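Local coordinates for protein putative peptidase (Chlamydophila abortus, PDB 3CE2) that probably acts as a zinc-dependent oligopeptidase of the M3B family that degrades a variety of small bioactive peptides, at residues Asp286-Asn291 with Lys594-Ile599; Gln472-Ser477 with Lys502-Glu507. All coordinates share one frame; numbering follows the deposited sequence.

The four segments come along the chain in the order 286-291, 472-477, 502-507 and 594-599, so contact 2 is made by the two inner segments and contact 1 by the two outer ones. Both contacts join helices of the M3 peptidase fold, and their centres are about 15 Å apart. Helix 278-289 of contact 1 lies against helix 451-487 of contact 2. There Val288 CG1 packs on Val473 CG1 at 3.7 Å, while Lys289 NZ and Glu507 OE2 make a long, weak ion pair. Helices 278-289, 451-487, 494-509 and 590-607 thus pack into one bundle within the M3 family region, on one side of the chain's centre.

Contact 1 of 2, residues Asp286-Asn291 with Lys594-Ile599; sequences DIVKKN and KAFCFI
Phe596 meets Ile287, Val288 and Asn291 where helix 590-607, the C-terminal helix of this largely helical M3 peptidase fold, passes the end of helix 278-289. The two segments bury 144 Å² in all, and more than half of it belongs to Phe596. Along 594-599, Lys594 comes first and is turned to helix 536-553, with its NZ in a salt bridge to Glu556. Phe596 follows and points at the other segment. Its chi1 of -73° sets CG anti to the carbonyl carbon and sends the ring out from its own helix. The edge of the ring meets the helix: Ile287 CG2 is 3.6 Å from Phe596 CE2, and Val288 CG2 is 4.4 Å from Phe596 CZ. Both methyls lie near the ring plane. Ile287 is held by its CG2 branch, since its CD1 end leads elsewhere. One ring face belongs to Asn291, whose CB makes a CH-pi contact 4.2 Å from the Phe596 centroid and 28° off the ring normal. Phe470 of helix 451-487 touches both Phe596 and Val288. Further along, Phe598 packs on Leu549 of helix 536-553 and Ile599 on Ile465 of helix 451-487, so the next turn faces the same two helices. The Asn291 amide leans over the CE2 side of the ring, its plane 32° from that of the ring. Its ND2 points back to Ile287 O, a bond modelled too short for its length to be trusted. Asn291 OD1 lies above the CD2-CE2 side, 3.5 Å from both Phe596 CD2 and Phe596 CE2.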
loop_
_atom_site.group_PDB
_atom_site.type_symbol
_atom_site.label_atom_id
_atom_site.label_comp_id
_atom_site.label_asym_id
_atom_site.label_seq_id
_atom_site.Cartn_x
_atom_site.Cartn_y
_atom_site.Cartn_z
ATOM N N ASP A 286 -11.486 0.819 18.301
ATOM C CA ASP A 286 -12.159 0.297 19.479
ATOM C C ASP A 286 -12.228 -1.223 19.403
ATOM O O ASP A 286 -11.823 -1.925 20.344
ATOM C CB ASP A 286 -13.535 0.941 19.678
ATOM C CG ASP A 286 -13.461 2.500 19.766
ATOM O OD1 ASP A 286 -12.378 3.047 20.078
ATOM O OD2 ASP A 286 -14.484 3.197 19.515
ATOM N N ILE A 287 -12.695 -1.753 18.281
ATOM C CA ILE A 287 -12.847 -3.205 18.189
ATOM C C ILE A 287 -11.502 -3.905 18.325
ATOM O O ILE A 287 -11.389 -4.926 18.998
ATOM C CB ILE A 287 -13.589 -3.662 16.908
ATOM C CG1 ILE A 287 -15.070 -3.890 17.202
ATOM C CG2 ILE A 287 -13.092 -4.992 16.485
ATOM C CD1 ILE A 287 -15.894 -2.603 17.420
ATOM N N VAL A 288 -10.474 -3.339 17.702
ATOM C CA VAL A 288 -9.167 -3.949 17.749
ATOM C C VAL A 288 -8.623 -3.969 19.177
ATOM O O VAL A 288 -8.153 -5.004 19.638
ATOM C CB VAL A 288 -8.186 -3.279 16.778
ATOM C CG1 VAL A 288 -6.784 -3.739 17.073
ATOM C CG2 VAL A 288 -8.537 -3.665 15.355
ATOM N N LYS A 289 -8.709 -2.846 19.885
ATOM C CA LYS A 289 -8.312 -2.826 21.297
ATOM C C LYS A 289 -9.055 -3.872 22.122
ATOM O O LYS A 289 -8.450 -4.548 22.944
ATOM C CB LYS A 289 -8.554 -1.457 21.918
ATOM C CG LYS A 289 -7.583 -0.401 21.464
ATOM C CD LYS A 289 -7.870 0.937 22.142
ATOM C CE LYS A 289 -6.949 2.017 21.595
ATOM N NZ LYS A 289 -7.096 3.289 22.358
ATOM N N LYS A 290 -10.366 -4.007 21.917
ATOM C CA LYS A 290 -11.107 -5.026 22.645
ATOM C C LYS A 290 -10.694 -6.440 22.263
ATOM O O LYS A 290 -11.121 -7.380 22.924
ATOM C CB LYS A 290 -12.609 -4.885 22.467
ATOM C CG LYS A 290 -13.248 -3.686 23.156
ATOM C CD LYS A 290 -14.728 -3.723 22.869
ATOM C CE LYS A 290 -15.268 -2.342 22.561
ATOM N NZ LYS A 290 -16.240 -2.372 21.423
ATOM N N ASN A 291 -9.884 -6.612 21.211
ATOM C CA ASN A 291 -9.377 -7.947 20.889
ATOM C C ASN A 291 -7.908 -8.114 21.164
ATOM O O ASN A 291 -7.289 -9.111 20.725
ATOM C CB ASN A 291 -9.683 -8.354 19.468
ATOM C CG ASN A 291 -11.170 -8.432 19.202
ATOM O OD1 ASN A 291 -11.742 -9.513 19.122
ATOM N ND2 ASN A 291 -11.803 -7.276 19.076
ATOM N N LYS A 594 -15.094 -11.643 10.823
ATOM C CA LYS A 594 -14.659 -12.711 9.921
ATOM C C LYS A 594 -13.125 -12.786 9.887
ATOM O O LYS A 594 -12.533 -13.871 9.820
ATOM C CB LYS A 594 -15.227 -12.489 8.516
ATOM C CG LYS A 594 -16.623 -13.050 8.285
ATOM C CD LYS A 594 -16.606 -14.550 8.536
ATOM C CE LYS A 594 -17.821 -15.262 7.980
ATOM N NZ LYS A 594 -17.758 -16.702 8.381
ATOM N N ALA A 595 -12.477 -11.630 9.945
ATOM C CA ALA A 595 -11.029 -11.595 9.991
ATOM C C ALA A 595 -10.550 -12.276 11.258
ATOM O O ALA A 595 -9.719 -13.182 11.216
ATOM C CB ALA A 595 -10.540 -10.152 9.947
ATOM N N PHE A 596 -11.084 -11.839 12.391
ATOM C CA PHE A 596 -10.698 -12.411 13.675
ATOM C C PHE A 596 -10.914 -13.926 13.744
ATOM O O PHE A 596 -10.106 -14.660 14.329
ATOM C CB PHE A 596 -11.439 -11.711 14.804
ATOM C CG PHE A 596 -10.941 -10.328 15.082
ATOM C CD1 PHE A 596 -9.634 -9.989 14.829
ATOM C CD2 PHE A 596 -11.765 -9.383 15.651
ATOM C CE1 PHE A 596 -9.160 -8.724 15.105
ATOM C CE2 PHE A 596 -11.299 -8.113 15.931
ATOM C CZ PHE A 596 -9.983 -7.788 15.648
ATOM N N CYS A 597 -11.986 -14.393 13.124
ATOM C CA CYS A 597 -12.221 -15.832 13.029
ATOM C C CYS A 597 -11.059 -16.563 12.398
ATOM O O CYS A 597 -10.570 -17.563 12.915
ATOM C CB CYS A 597 -13.492 -16.117 12.234
ATOM S SG CYS A 597 -14.975 -15.747 13.188
ATOM N N PHE A 598 -10.636 -16.064 11.252
ATOM C CA PHE A 598 -9.507 -16.625 10.551
ATOM C C PHE A 598 -8.273 -16.675 11.452
ATOM O O PHE A 598 -7.558 -17.672 11.493
ATOM C CB PHE A 598 -9.218 -15.766 9.322
ATOM C CG PHE A 598 -8.129 -16.302 8.456
ATOM C CD1 PHE A 598 -8.437 -17.024 7.303
ATOM C CD2 PHE A 598 -6.800 -16.084 8.782
ATOM C CE1 PHE A 598 -7.433 -17.517 6.496
ATOM C CE2 PHE A 598 -5.784 -16.586 7.978
ATOM C CZ PHE A 598 -6.098 -17.306 6.836
ATOM N N ILE A 599 -8.026 -15.593 12.175
ATOM C CA ILE A 599 -6.833 -15.512 12.987
ATOM C C ILE A 599 -6.929 -16.507 14.137
ATOM O O ILE A 599 -5.987 -17.262 14.397
ATOM C CB ILE A 599 -6.632 -14.079 13.475
ATOM C CG1 ILE A 599 -6.383 -13.173 12.270
ATOM C CG2 ILE A 599 -5.485 -13.975 14.429
ATOM C CD1 ILE A 599 -6.712 -11.754 12.530
#

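Contact 2 of 2, residues Gln472-Ser477 with Lys502-Glu507; sequences QVLFAS and KNLQNE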
loop_
_atom_site.group_PDB
_atom_site.type_symbol
_atom_site.label_atom_id
_atom_site.label_comp_id
_atom_site.label_asym_id
_atom_site.label_seq_id
_atom_site.Cartn_x
_atom_site.Cartn_y
_atom_site.Cartn_z
ATOM N N GLN A 472 -0.407 -1.757 13.211
ATOM C CA GLN A 472 -0.844 -0.558 12.461
ATOM C C GLN A 472 -1.985 0.174 13.150
ATOM O O GLN A 472 -2.085 1.400 13.084
ATOM C CB GLN A 472 -1.241 -0.919 11.042
ATOM C CG GLN A 472 -0.162 -1.727 10.331
ATOM C CD GLN A 472 1.162 -0.986 10.295
ATOM O OE1 GLN A 472 1.210 0.186 9.955
ATOM N NE2 GLN A 472 2.238 -1.666 10.646
ATOM N N VAL A 473 -2.844 -0.569 13.833
ATOM C CA VAL A 473 -3.987 0.058 14.472
ATOM C C VAL A 473 -3.497 0.802 15.727
ATOM O O VAL A 473 -3.976 1.894 16.079
ATOM C CB VAL A 473 -5.063 -0.990 14.787
ATOM C CG1 VAL A 473 -6.138 -0.402 15.676
ATOM C CG2 VAL A 473 -5.663 -1.530 13.496
ATOM N N LEU A 474 -2.498 0.234 16.383
ATOM C CA LEU A 474 -1.834 1.000 17.422
ATOM C C LEU A 474 -1.389 2.345 16.854
ATOM O O LEU A 474 -1.801 3.385 17.385
ATOM C CB LEU A 474 -0.662 0.223 18.010
ATOM C CG LEU A 474 -0.095 0.675 19.356
ATOM C CD1 LEU A 474 0.888 -0.350 19.794
ATOM C CD2 LEU A 474 0.586 1.998 19.243
ATOM N N PHE A 475 -0.593 2.336 15.768
ATOM C CA PHE A 475 -0.130 3.592 15.153
ATOM C C PHE A 475 -1.357 4.481 14.926
ATOM O O PHE A 475 -1.341 5.693 15.243
ATOM C CB PHE A 475 0.665 3.424 13.831
ATOM C CG PHE A 475 1.985 2.596 13.932
ATOM C CD1 PHE A 475 2.659 2.391 15.144
ATOM C CD2 PHE A 475 2.593 2.080 12.762
ATOM C CE1 PHE A 475 3.885 1.665 15.195
ATOM C CE2 PHE A 475 3.801 1.367 12.812
ATOM C CZ PHE A 475 4.446 1.162 14.042
ATOM N N ALA A 476 -2.434 3.886 14.416
ATOM C CA ALA A 476 -3.652 4.664 14.098
ATOM C C ALA A 476 -4.265 5.381 15.285
ATOM O O ALA A 476 -4.630 6.551 15.159
ATOM C CB ALA A 476 -4.683 3.822 13.416
ATOM N N SER A 477 -4.382 4.729 16.439
ATOM C CA SER A 477 -4.944 5.462 17.579
ATOM C C SER A 477 -3.985 6.528 18.053
ATOM O O SER A 477 -4.406 7.646 18.432
ATOM C CB SER A 477 -5.333 4.560 18.747
ATOM O OG SER A 477 -4.521 3.429 18.744
ATOM N N LYS A 502 2.872 5.177 25.616
ATOM C CA LYS A 502 3.027 4.145 26.643
ATOM C C LYS A 502 1.691 3.480 27.004
ATOM O O LYS A 502 1.588 2.256 27.003
ATOM C CB LYS A 502 3.702 4.685 27.901
ATOM C CG LYS A 502 3.882 3.598 28.936
ATOM C CD LYS A 502 4.925 3.932 29.975
ATOM C CE LYS A 502 5.568 2.616 30.466
ATOM N NZ LYS A 502 6.328 2.729 31.756
ATOM N N ASN A 503 0.680 4.296 27.300
ATOM C CA ASN A 503 -0.669 3.797 27.584
ATOM C C ASN A 503 -1.123 2.930 26.444
ATOM O O ASN A 503 -1.638 1.836 26.659
ATOM C CB ASN A 503 -1.682 4.930 27.857
ATOM C CG ASN A 503 -1.251 5.844 29.036
ATOM O OD1 ASN A 503 -0.622 5.398 30.009
ATOM N ND2 ASN A 503 -1.584 7.123 28.935
ATOM N N LEU A 504 -0.902 3.395 25.226
ATOM C CA LEU A 504 -1.285 2.608 24.071
ATOM C C LEU A 504 -0.560 1.273 24.032
ATOM O O LEU A 504 -1.190 0.230 23.827
ATOM C CB LEU A 504 -1.062 3.374 22.769
ATOM C CG LEU A 504 -2.250 4.075 22.119
ATOM C CD1 LEU A 504 -3.077 4.853 23.139
ATOM C CD2 LEU A 504 -1.734 5.007 21.024
ATOM N N GLN A 505 0.753 1.281 24.235
ATOM C CA GLN A 505 1.478 0.005 24.199
ATOM C C GLN A 505 0.862 -0.900 25.225
ATOM O O GLN A 505 0.851 -2.128 25.100
ATOM C CB GLN A 505 2.945 0.198 24.525
ATOM C CG GLN A 505 3.702 0.917 23.423
ATOM C CD GLN A 505 5.098 1.239 23.839
ATOM O OE1 GLN A 505 5.305 2.122 24.662
ATOM N NE2 GLN A 505 6.069 0.522 23.294
ATOM N N ASN A 506 0.318 -0.266 26.241
ATOM C CA ASN A 506 -0.261 -0.987 27.319
ATOM C C ASN A 506 -1.590 -1.604 26.968
ATOM O O ASN A 506 -1.784 -2.791 27.190
ATOM C CB ASN A 506 -0.400 -0.080 28.512
ATOM C CG ASN A 506 0.201 -0.687 29.708
ATOM O OD1 ASN A 506 -0.333 -1.656 30.244
ATOM N ND2 ASN A 506 1.373 -0.185 30.105
ATOM N N GLU A 507 -2.497 -0.808 26.412
ATOM C CA GLU A 507 -3.783 -1.342 25.943
ATOM C C GLU A 507 -3.586 -2.529 25.005
ATOM O O GLU A 507 -4.424 -3.415 24.958
ATOM C CB GLU A 507 -4.659 -0.258 25.278
ATOM C CG GLU A 507 -4.993 0.915 26.195
ATOM C CD GLU A 507 -5.907 1.963 25.548
ATOM O OE1 GLU A 507 -7.091 1.635 25.308
ATOM O OE2 GLU A 507 -5.457 3.119 25.295
#
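Leu474 turns its side chain to Leu504 through a chi1 of -163°, with CG opposite the backbone N and beside the carbonyl carbon. Its CB does not face helix 494-509, but this torsion brings the branched end nearer. Leu504 points toward helix 451-487, and the two leucines pass at a slant. Leu474 CD2 rests on Leu504 CB at 4.1 Å. The other branch, Leu474 CD1, comes to 4.5 Å from Gln505 CA. Leu504 CD2 in turn reaches between Leu474 and Ser477, 4.0 Å from Leu474 O and 3.9 Å from Ser477 OG. Ser477 keeps its hydroxyl folded back on its own helix, where OG lies 3.1 Å from Val473 O and 3.0 Å from Leu474 O. Leu504 therefore meets the flank of this hydroxyl through plain van der Waals contact. The contact is buried, and mostly leucine methyls and methylenes meet in it. Gln505 starts out the other way and gives its NE2 to Ser519 O. Leu474 also packs on Tyr501, Phe508 and Tyr509, so several turns of helix 494-509 bear on it. Helix 278-289 packs along one flank of 472-477, with Val473 on Leu284 and Ser477 on Ile285. The short segments run roughly antiparallel, 143° between their directions, with axes 10.3 Å apart. This is an antiparallel helical hairpin, and its connecting end carries the zinc ligands His484 and His488.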